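Local atomic coordinates of acyl-CoA dehydrogenase (Mycobacterium thermoresistibile, PDB entry 3NF4), a protein that binds flavin adenine dinucleotide and, as an acyl-CoA dehydrogenase, probably catalyses the FAD-dependent alpha,beta-dehydrogenation of acyl-CoA thioesters. Residues A[11-16]-A[80-85]; A[199-204]-A[218-223]; A[301-306]-A[329-334]. One frame throughout, in Å; residues are numbered along the deposited sequence.

How the contacts relate
Contacts 1 and 3 are neighbours in the helical part of the subunit, their centres about 14 Å apart, whereas contact 2 lies in the beta part on the opposite side of the chain's centre, about 38 Å from contact 1 and 37 Å from contact 3, centre to centre. Arg304, on the helix of contact 3, joins contacts 1 and 3: its NH2 lies 3.0 Å from OE2 of Glu85 in a salt bridge, and Val11 of contact 1 packs on its guanidinium. Contacts 1 and 3 also both meet the second subunit. In contact 2 the side chain of Thr218 lies about 9 Å from bound FAD, near the cofactor but not touching it.

Contact 1: residues A[11-16]-A[80-85]; sequences VDRLLP and YLQVLE
Arg13 meets Glu85 end-on, its NH1 bonded to OE1 and its NH2 to OE2, each at 3.0 Å. Both oxygens lie near the guanidinium plane, yet the carboxylate is turned 76° from that plane and receives the two N-H groups from above its own. NH1 also bonds to OE1 of Gln82 at 3.2 Å, in the amide plane and on a lone pair. The guanidinium is layered between Val11 CG1 over one face and the backbone O of Gln82 over the other.

Gln82 uses both ends of its amide. NE2 makes a weak 3.3 Å bond to O of Leu14 and another bond to O of Glu78 in its own helix, while a water bridges OE1 to N of Leu14. The amide thus fastens the N-terminal loop to helix 77-88, and an extended arginine, reaching from CG to NE, suits the span.

Further out, Arg13 NE pairs with Glu86, and Glu85 is held by Tyr307 and Arg304 of helix 289-315. With Arg304 close to Arg13, two positive groups share this site; Glu85 and Glu86 would offset their repulsion, and the two arginines in turn probably favour the ionised form of Glu85.

Contact 2: residues A[199-204]-A[218-223]; sequences PGLSFG and TSAFYD
The Tyr222 ring carries CD1 of Leu201 over one face, 4.1 Å from the centroid and displaced toward the rim at CZ, a CH-pi contact between side chains lying side by side. Phe203 presents a ring edge to O of Ser219, while CB of Ala220 approaches the same ring obliquely, 3.9 Å from CE1. On the other side of the sheet, the Phe221 ring has OG of Ser202 at its edge. These residues belong to two antiparallel strands of the beta domain in the middle of the acyl-CoA dehydrogenase fold: 201-203 is an outermost strand of its sheet within the chain, and 217-228 lies between it and strand 157-168.

Leu201, Phe203, Ala220 and Tyr222 share one face. Leu201 has CG anti to its backbone N (chi1 168°), and its CD1 touches both the Tyr222 ring and CB of Ala220, the latter 4.1 Å away. The small Ala220 leaves room for both Leu201 and Phe203. This apolar face continues onto Val194, which Leu201 and Tyr222 touch, and Tyr176, whose ring meets that of Phe203. Ser202 and Phe221 occupy the exposed face, where a hydroxyl suits Ser202; Phe221, though exposed, packs against Ser163 of strand 157-168.

Ser202 and Phe221 form the hydrogen-bonded pair: N of Phe221 bonds to O of Ser202 at 2.9 Å, and N of Ser202 returns a bond to O of Phe221. Beyond the pair, N of Asp223 bonds to O of Gly200, whose positive phi of 92° is readily adopted by glycine. At the other end, Ser219 O takes two donors from opposite faces of its carbonyl plane: Gly204 N and the hydroxyl OG1 of Thr218, each at 3.3 Å.

Contact 3: residues A[301-306]-A[329-334]; sequences ATARAT and LTATDA
Ala303 sets its CB against Ala331, 3.9 Å from CA and 4.0 Å from CB, where segments 301-306 and 329-334, on helices 289-315 and 321-346, run nearly antiparallel, their axes at 156°. The two CA atoms come within 4.8 Å, an approach that the small alanine side chains suit. Ala303 CB also reaches CB of Ala334 at 4.4 Å, one turn along.

Thr330 offers its methyl: chi1 of -72° puts OG1 beside the backbone N and CG2 anti to it, facing the other helix, 4.3 Å from CA of Ala303 and equally far from OG1 of Thr306. Its hydroxyl is bonded to O of Ile326, one turn back. Thr306 has the same rotamer (chi1 -52°), and its hydroxyl bonds at 2.8 Å to O of Thr302. That oxygen also accepts from N of Thr306, on the opposite face of the carbonyl plane.

Thr259 of helix 247-274 touches both Ala303 and Ala331; Thr302 of the second subunit packs on Thr306 and Thr330, at the subunit interface. No hydrogen bond crosses between the segments: the hydroxyls of Thr306 and Thr330 bond to carbonyls of their own helices, leaving cohesion to van der Waals contact between small groups.

Contact 1: residues A[11-16]-A[80-85]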
loop_
_atom_site.group_PDB
_atom_site.type_symbol
_atom_site.label_atom_id
_atom_site.label_comp_id
_atom_site.label_asym_id
_atom_site.label_seq_id
_atom_site.Cartn_x
_atom_site.Cartn_y
_atom_site.Cartn_z
ATOM N N VAL A 11 -3.813 26.426 9.380
ATOM C CA VAL A 11 -4.235 25.256 10.161
ATOM C C VAL A 11 -5.027 25.638 11.435
ATOM O O VAL A 11 -4.561 26.427 12.265
ATOM C CB VAL A 11 -3.014 24.345 10.512
ATOM C CG1 VAL A 11 -3.434 23.140 11.324
ATOM C CG2 VAL A 11 -2.293 23.885 9.256
ATOM N N ASP A 12 -6.220 25.068 11.575
ATOM C CA ASP A 12 -7.071 25.261 12.763
ATOM C C ASP A 12 -6.544 24.385 13.917
ATOM O O ASP A 12 -6.729 23.157 13.917
ATOM C CB ASP A 12 -8.531 24.907 12.417
ATOM C CG ASP A 12 -9.520 25.289 13.514
ATOM O OD1 ASP A 12 -9.131 25.942 14.516
ATOM O OD2 ASP A 12 -10.718 24.946 13.373
ATOM N N ARG A 13 -5.891 25.012 14.894
ATOM C CA ARG A 13 -5.154 24.267 15.923
ATOM C C ARG A 13 -5.871 24.096 17.272
ATOM O O ARG A 13 -6.522 25.012 17.763
ATOM C CB ARG A 13 -3.758 24.900 16.137
ATOM C CG ARG A 13 -2.837 24.823 14.907
ATOM C CD ARG A 13 -1.365 25.007 15.244
ATOM N NE ARG A 13 -0.534 24.987 14.038
ATOM C CZ ARG A 13 -0.063 23.875 13.457
ATOM N NH1 ARG A 13 -0.310 22.666 13.980
ATOM N NH2 ARG A 13 0.662 23.969 12.343
ATOM N N LEU A 14 -5.716 22.931 17.887
ATOM C CA LEU A 14 -6.172 22.741 19.263
ATOM C C LEU A 14 -5.059 23.104 20.267
ATOM O O LEU A 14 -4.021 22.429 20.332
ATOM C CB LEU A 14 -6.642 21.301 19.487
ATOM C CG LEU A 14 -8.004 20.840 18.975
ATOM C CD1 LEU A 14 -8.008 19.304 18.815
ATOM C CD2 LEU A 14 -9.100 21.241 19.917
ATOM N N LEU A 15 -5.290 24.164 21.042
ATOM C CA LEU A 15 -4.280 24.746 21.932
ATOM C C LEU A 15 -4.847 24.966 23.344
ATOM O O LEU A 15 -6.027 25.291 23.478
ATOM C CB LEU A 15 -3.770 26.080 21.351
ATOM C CG LEU A 15 -2.986 26.027 20.026
ATOM C CD1 LEU A 15 -2.974 27.370 19.324
ATOM C CD2 LEU A 15 -1.553 25.473 20.183
ATOM N N PRO A 16 -4.006 24.813 24.396
ATOM C CA PRO A 16 -4.473 24.825 25.804
ATOM C C PRO A 16 -4.845 26.199 26.403
ATOM O O PRO A 16 -5.385 26.246 27.511
ATOM C CB PRO A 16 -3.292 24.222 26.588
ATOM C CG PRO A 16 -2.254 23.830 25.540
ATOM C CD PRO A 16 -2.550 24.624 24.314
ATOM N N TYR A 80 5.129 23.493 22.080
ATOM C CA TYR A 80 6.439 23.505 21.408
ATOM C C TYR A 80 6.424 22.827 20.024
ATOM O O TYR A 80 6.882 23.422 19.043
ATOM C CB TYR A 80 7.538 22.907 22.307
ATOM C CG TYR A 80 8.800 22.510 21.585
ATOM C CD1 TYR A 80 9.530 23.445 20.858
ATOM C CD2 TYR A 80 9.280 21.194 21.641
ATOM C CE1 TYR A 80 10.713 23.083 20.194
ATOM C CE2 TYR A 80 10.448 20.819 20.980
ATOM C CZ TYR A 80 11.167 21.779 20.270
ATOM O OH TYR A 80 12.326 21.450 19.615
ATOM N N LEU A 81 5.876 21.611 19.942
ATOM C CA LEU A 81 5.901 20.836 18.700
ATOM C C LEU A 81 5.142 21.484 17.544
ATOM O O LEU A 81 5.558 21.343 16.370
ATOM C CB LEU A 81 5.402 19.400 18.923
ATOM C CG LEU A 81 6.302 18.495 19.777
ATOM C CD1 LEU A 81 5.681 17.131 20.021
ATOM C CD2 LEU A 81 7.704 18.367 19.154
ATOM N N GLN A 82 4.049 22.194 17.875
ATOM C CA GLN A 82 3.210 22.868 16.870
ATOM C C GLN A 82 3.866 24.184 16.363
ATOM O O GLN A 82 3.608 24.632 15.232
ATOM C CB GLN A 82 1.749 23.075 17.385
ATOM C CG GLN A 82 0.961 21.775 17.706
ATOM C CD GLN A 82 -0.559 21.967 17.936
ATOM O OE1 GLN A 82 -1.319 22.298 17.013
ATOM N NE2 GLN A 82 -1.002 21.712 19.158
ATOM N N VAL A 83 4.718 24.798 17.190
ATOM C CA VAL A 83 5.556 25.920 16.731
ATOM C C VAL A 83 6.614 25.425 15.729
ATOM O O VAL A 83 6.863 26.050 14.678
ATOM C CB VAL A 83 6.286 26.629 17.895
ATOM C CG1 VAL A 83 7.367 27.578 17.348
ATOM C CG2 VAL A 83 5.300 27.366 18.797
ATOM N N LEU A 84 7.236 24.301 16.079
ATOM C CA LEU A 84 8.167 23.601 15.201
ATOM C C LEU A 84 7.498 23.243 13.859
ATOM O O LEU A 84 8.100 23.390 12.795
ATOM C CB LEU A 84 8.694 22.355 15.914
ATOM C CG LEU A 84 10.028 21.764 15.434
ATOM C CD1 LEU A 84 11.157 22.843 15.423
ATOM C CD2 LEU A 84 10.429 20.555 16.276
ATOM N N GLU A 85 6.240 22.817 13.904
ATOM C CA GLU A 85 5.505 22.500 12.679
ATOM C C GLU A 85 5.321 23.724 11.744
ATOM O O GLU A 85 5.446 23.606 10.514
ATOM C CB GLU A 85 4.149 21.847 13.023
ATOM C CG GLU A 85 3.517 21.120 11.859
ATOM C CD GLU A 85 1.996 21.010 11.908
ATOM O OE1 GLU A 85 1.392 20.461 12.862
ATOM O OE2 GLU A 85 1.388 21.422 10.920
HETATM O O HOH W 1 -4.168 21.128 16.396
#

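Contact 2: residues A[199-204]-A[218-223]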
loop_
_atom_site.group_PDB
_atom_site.type_symbol
_atom_site.label_atom_id
_atom_site.label_comp_id
_atom_site.label_asym_id
_atom_site.label_seq_id
_atom_site.Cartn_x
_atom_site.Cartn_y
_atom_site.Cartn_z
ATOM N N PRO A 199 41.056 22.611 21.041
ATOM C CA PRO A 199 42.286 22.374 20.277
ATOM C C PRO A 199 42.424 20.907 19.851
ATOM O O PRO A 199 42.180 19.993 20.650
ATOM C CB PRO A 199 43.406 22.784 21.253
ATOM C CG PRO A 199 42.690 23.459 22.458
ATOM C CD PRO A 199 41.334 22.825 22.476
ATOM N N GLY A 200 42.812 20.706 18.592
ATOM C CA GLY A 200 42.871 19.379 17.988
ATOM C C GLY A 200 41.600 18.958 17.254
ATOM O O GLY A 200 41.565 17.876 16.665
ATOM N N LEU A 201 40.570 19.806 17.295
ATOM C CA LEU A 201 39.272 19.543 16.643
ATOM C C LEU A 201 39.121 20.264 15.299
ATOM O O LEU A 201 39.269 21.476 15.222
ATOM C CB LEU A 201 38.092 19.920 17.566
ATOM C CG LEU A 201 36.673 19.974 16.950
ATOM C CD1 LEU A 201 36.172 18.592 16.401
ATOM C CD2 LEU A 201 35.668 20.580 17.922
ATOM N N SER A 202 38.798 19.505 14.259
ATOM C CA SER A 202 38.651 20.044 12.902
ATOM C C SER A 202 37.482 19.376 12.135
ATOM O O SER A 202 37.106 18.239 12.434
ATOM C CB SER A 202 39.970 19.875 12.130
ATOM O OG SER A 202 40.309 18.501 12.019
ATOM N N PHE A 203 36.926 20.077 11.146
ATOM C CA PHE A 203 35.749 19.584 10.428
ATOM C C PHE A 203 35.989 19.445 8.933
ATOM O O PHE A 203 36.513 20.360 8.307
ATOM C CB PHE A 203 34.542 20.501 10.674
ATOM C CG PHE A 203 34.144 20.603 12.119
ATOM C CD1 PHE A 203 33.262 19.701 12.672
ATOM C CD2 PHE A 203 34.660 21.610 12.928
ATOM C CE1 PHE A 203 32.892 19.792 14.023
ATOM C CE2 PHE A 203 34.295 21.717 14.275
ATOM C CZ PHE A 203 33.416 20.808 14.827
ATOM N N GLY A 204 35.576 18.312 8.360
ATOM C CA GLY A 204 35.690 18.091 6.915
ATOM C C GLY A 204 34.725 18.943 6.092
ATOM O O GLY A 204 33.957 19.739 6.640
ATOM N N THR A 218 28.451 17.743 8.358
ATOM C CA THR A 218 29.903 17.471 8.181
ATOM C C THR A 218 30.452 16.380 9.108
ATOM O O THR A 218 29.833 16.050 10.130
ATOM C CB THR A 218 30.803 18.755 8.392
ATOM O OG1 THR A 218 31.012 18.991 9.799
ATOM C CG2 THR A 218 30.214 20.032 7.711
ATOM N N SER A 219 31.629 15.854 8.766
ATOM C CA SER A 219 32.372 14.977 9.671
ATOM C C SER A 219 33.286 15.751 10.644
ATOM O O SER A 219 33.496 16.965 10.478
ATOM C CB SER A 219 33.156 13.928 8.873
ATOM O OG SER A 219 34.290 14.503 8.252
ATOM N N ALA A 220 33.801 15.066 11.671
ATOM C CA ALA A 220 34.764 15.675 12.615
ATOM C C ALA A 220 35.984 14.805 12.909
ATOM O O ALA A 220 35.917 13.574 12.882
ATOM C CB ALA A 220 34.079 16.103 13.941
ATOM N N PHE A 221 37.098 15.460 13.224
ATOM C CA PHE A 221 38.327 14.747 13.535
ATOM C C PHE A 221 38.998 15.242 14.813
ATOM O O PHE A 221 39.302 16.426 14.944
ATOM C CB PHE A 221 39.283 14.811 12.343
ATOM C CG PHE A 221 40.569 14.051 12.553
ATOM C CD1 PHE A 221 40.554 12.655 12.734
ATOM C CD2 PHE A 221 41.794 14.725 12.558
ATOM C CE1 PHE A 221 41.741 11.947 12.929
ATOM C CE2 PHE A 221 42.984 14.034 12.755
ATOM C CZ PHE A 221 42.965 12.640 12.940
ATOM N N TYR A 222 39.220 14.321 15.750
ATOM C CA TYR A 222 39.917 14.621 17.008
ATOM C C TYR A 222 41.386 14.139 16.985
ATOM O O TYR A 222 41.662 12.941 16.906
ATOM C CB TYR A 222 39.160 14.031 18.212
ATOM C CG TYR A 222 37.819 14.685 18.522
ATOM C CD1 TYR A 222 37.726 15.716 19.468
ATOM C CD2 TYR A 222 36.632 14.259 17.883
ATOM C CE1 TYR A 222 36.495 16.319 19.770
ATOM C CE2 TYR A 222 35.391 14.845 18.177
ATOM C CZ TYR A 222 35.334 15.875 19.118
ATOM O OH TYR A 222 34.136 16.464 19.409
ATOM N N ASP A 223 42.314 15.096 17.071
ATOM C CA ASP A 223 43.759 14.862 16.943
ATOM C C ASP A 223 44.458 15.270 18.248
ATOM O O ASP A 223 44.798 16.449 18.435
ATOM C CB ASP A 223 44.287 15.714 15.775
ATOM C CG ASP A 223 45.699 15.317 15.301
ATOM O OD1 ASP A 223 46.361 14.442 15.910
ATOM O OD2 ASP A 223 46.135 15.894 14.278
#

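Contact 3: residues A[301-306]-A[329-334]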
loop_
_atom_site.group_PDB
_atom_site.type_symbol
_atom_site.label_atom_id
_atom_site.label_comp_id
_atom_site.label_asym_id
_atom_site.label_seq_id
_atom_site.Cartn_x
_atom_site.Cartn_y
_atom_site.Cartn_z
ATOM N N ALA A 301 -3.635 15.055 8.424
ATOM C CA ALA A 301 -4.403 15.214 9.659
ATOM C C ALA A 301 -4.049 14.084 10.652
ATOM O O ALA A 301 -3.852 14.311 11.858
ATOM C CB ALA A 301 -5.939 15.250 9.363
ATOM N N THR A 302 -3.988 12.874 10.124
ATOM C CA THR A 302 -3.623 11.690 10.874
ATOM C C THR A 302 -2.197 11.790 11.505
ATOM O O THR A 302 -1.995 11.413 12.659
ATOM C CB THR A 302 -3.709 10.491 9.923
ATOM O OG1 THR A 302 -5.096 10.221 9.670
ATOM C CG2 THR A 302 -3.080 9.269 10.521
ATOM N N ALA A 303 -1.227 12.310 10.763
ATOM C CA ALA A 303 0.127 12.489 11.303
ATOM C C ALA A 303 0.158 13.547 12.427
ATOM O O ALA A 303 0.824 13.347 13.445
ATOM C CB ALA A 303 1.096 12.832 10.178
ATOM N N ARG A 304 -0.577 14.655 12.254
ATOM C CA ARG A 304 -0.656 15.696 13.290
ATOM C C ARG A 304 -1.269 15.155 14.601
ATOM O O ARG A 304 -0.689 15.338 15.679
ATOM C CB ARG A 304 -1.467 16.908 12.797
ATOM C CG ARG A 304 -1.570 18.078 13.817
ATOM C CD ARG A 304 -2.126 19.420 13.251
ATOM N NE ARG A 304 -1.403 19.893 12.078
ATOM C CZ ARG A 304 -1.865 19.841 10.829
ATOM N NH1 ARG A 304 -3.076 19.344 10.581
ATOM N NH2 ARG A 304 -1.118 20.300 9.826
ATOM N N ALA A 305 -2.420 14.480 14.508
ATOM C CA ALA A 305 -3.075 13.898 15.698
ATOM C C ALA A 305 -2.234 12.851 16.451
ATOM O O ALA A 305 -2.259 12.781 17.678
ATOM C CB ALA A 305 -4.450 13.309 15.339
ATOM N N THR A 306 -1.505 12.035 15.698
ATOM C CA THR A 306 -0.603 11.046 16.275
ATOM C C THR A 306 0.569 11.680 17.075
ATOM O O THR A 306 0.842 11.245 18.207
ATOM C CB THR A 306 -0.114 10.028 15.194
ATOM O OG1 THR A 306 -1.254 9.487 14.508
ATOM C CG2 THR A 306 0.603 8.907 15.849
ATOM N N LEU A 329 7.484 7.158 12.572
ATOM C CA LEU A 329 7.194 6.276 11.427
ATOM C C LEU A 329 6.017 6.775 10.579
ATOM O O LEU A 329 6.134 6.909 9.349
ATOM C CB LEU A 329 6.877 4.858 11.902
ATOM C CG LEU A 329 6.366 3.890 10.822
ATOM C CD1 LEU A 329 7.510 3.433 9.945
ATOM C CD2 LEU A 329 5.718 2.687 11.433
ATOM N N THR A 330 4.886 7.030 11.240
ATOM C CA THR A 330 3.638 7.489 10.598
ATOM C C THR A 330 3.840 8.822 9.876
ATOM O O THR A 330 3.535 8.949 8.686
ATOM C CB THR A 330 2.551 7.623 11.715
ATOM O OG1 THR A 330 2.167 6.302 12.130
ATOM C CG2 THR A 330 1.311 8.404 11.268
ATOM N N ALA A 331 4.383 9.805 10.580
ATOM C CA ALA A 331 4.561 11.146 10.029
ATOM C C ALA A 331 5.563 11.240 8.855
ATOM O O ALA A 331 5.363 12.057 7.926
ATOM C CB ALA A 331 4.940 12.119 11.140
ATOM N N THR A 332 6.611 10.412 8.874
ATOM C CA THR A 332 7.593 10.434 7.770
ATOM C C THR A 332 7.139 9.604 6.576
ATOM O O THR A 332 7.354 9.999 5.423
ATOM C CB THR A 332 9.060 10.066 8.222
ATOM O OG1 THR A 332 9.121 8.724 8.741
ATOM C CG2 THR A 332 9.543 11.030 9.284
ATOM N N ASP A 333 6.491 8.464 6.811
ATOM C CA ASP A 333 5.835 7.765 5.681
ATOM C C ASP A 333 4.802 8.722 4.982
ATOM O O ASP A 333 4.713 8.763 3.757
ATOM C CB ASP A 333 5.215 6.415 6.086
ATOM C CG ASP A 333 6.267 5.235 6.137
ATOM O OD1 ASP A 333 7.477 5.406 5.791
ATOM O OD2 ASP A 333 5.875 4.095 6.543
ATOM N N ALA A 334 4.064 9.514 5.758
ATOM C CA ALA A 334 3.099 10.483 5.180
ATOM C C ALA A 334 3.752 11.601 4.356
ATOM O O ALA A 334 3.233 11.947 3.288
ATOM C CB ALA A 334 2.175 11.097 6.275
#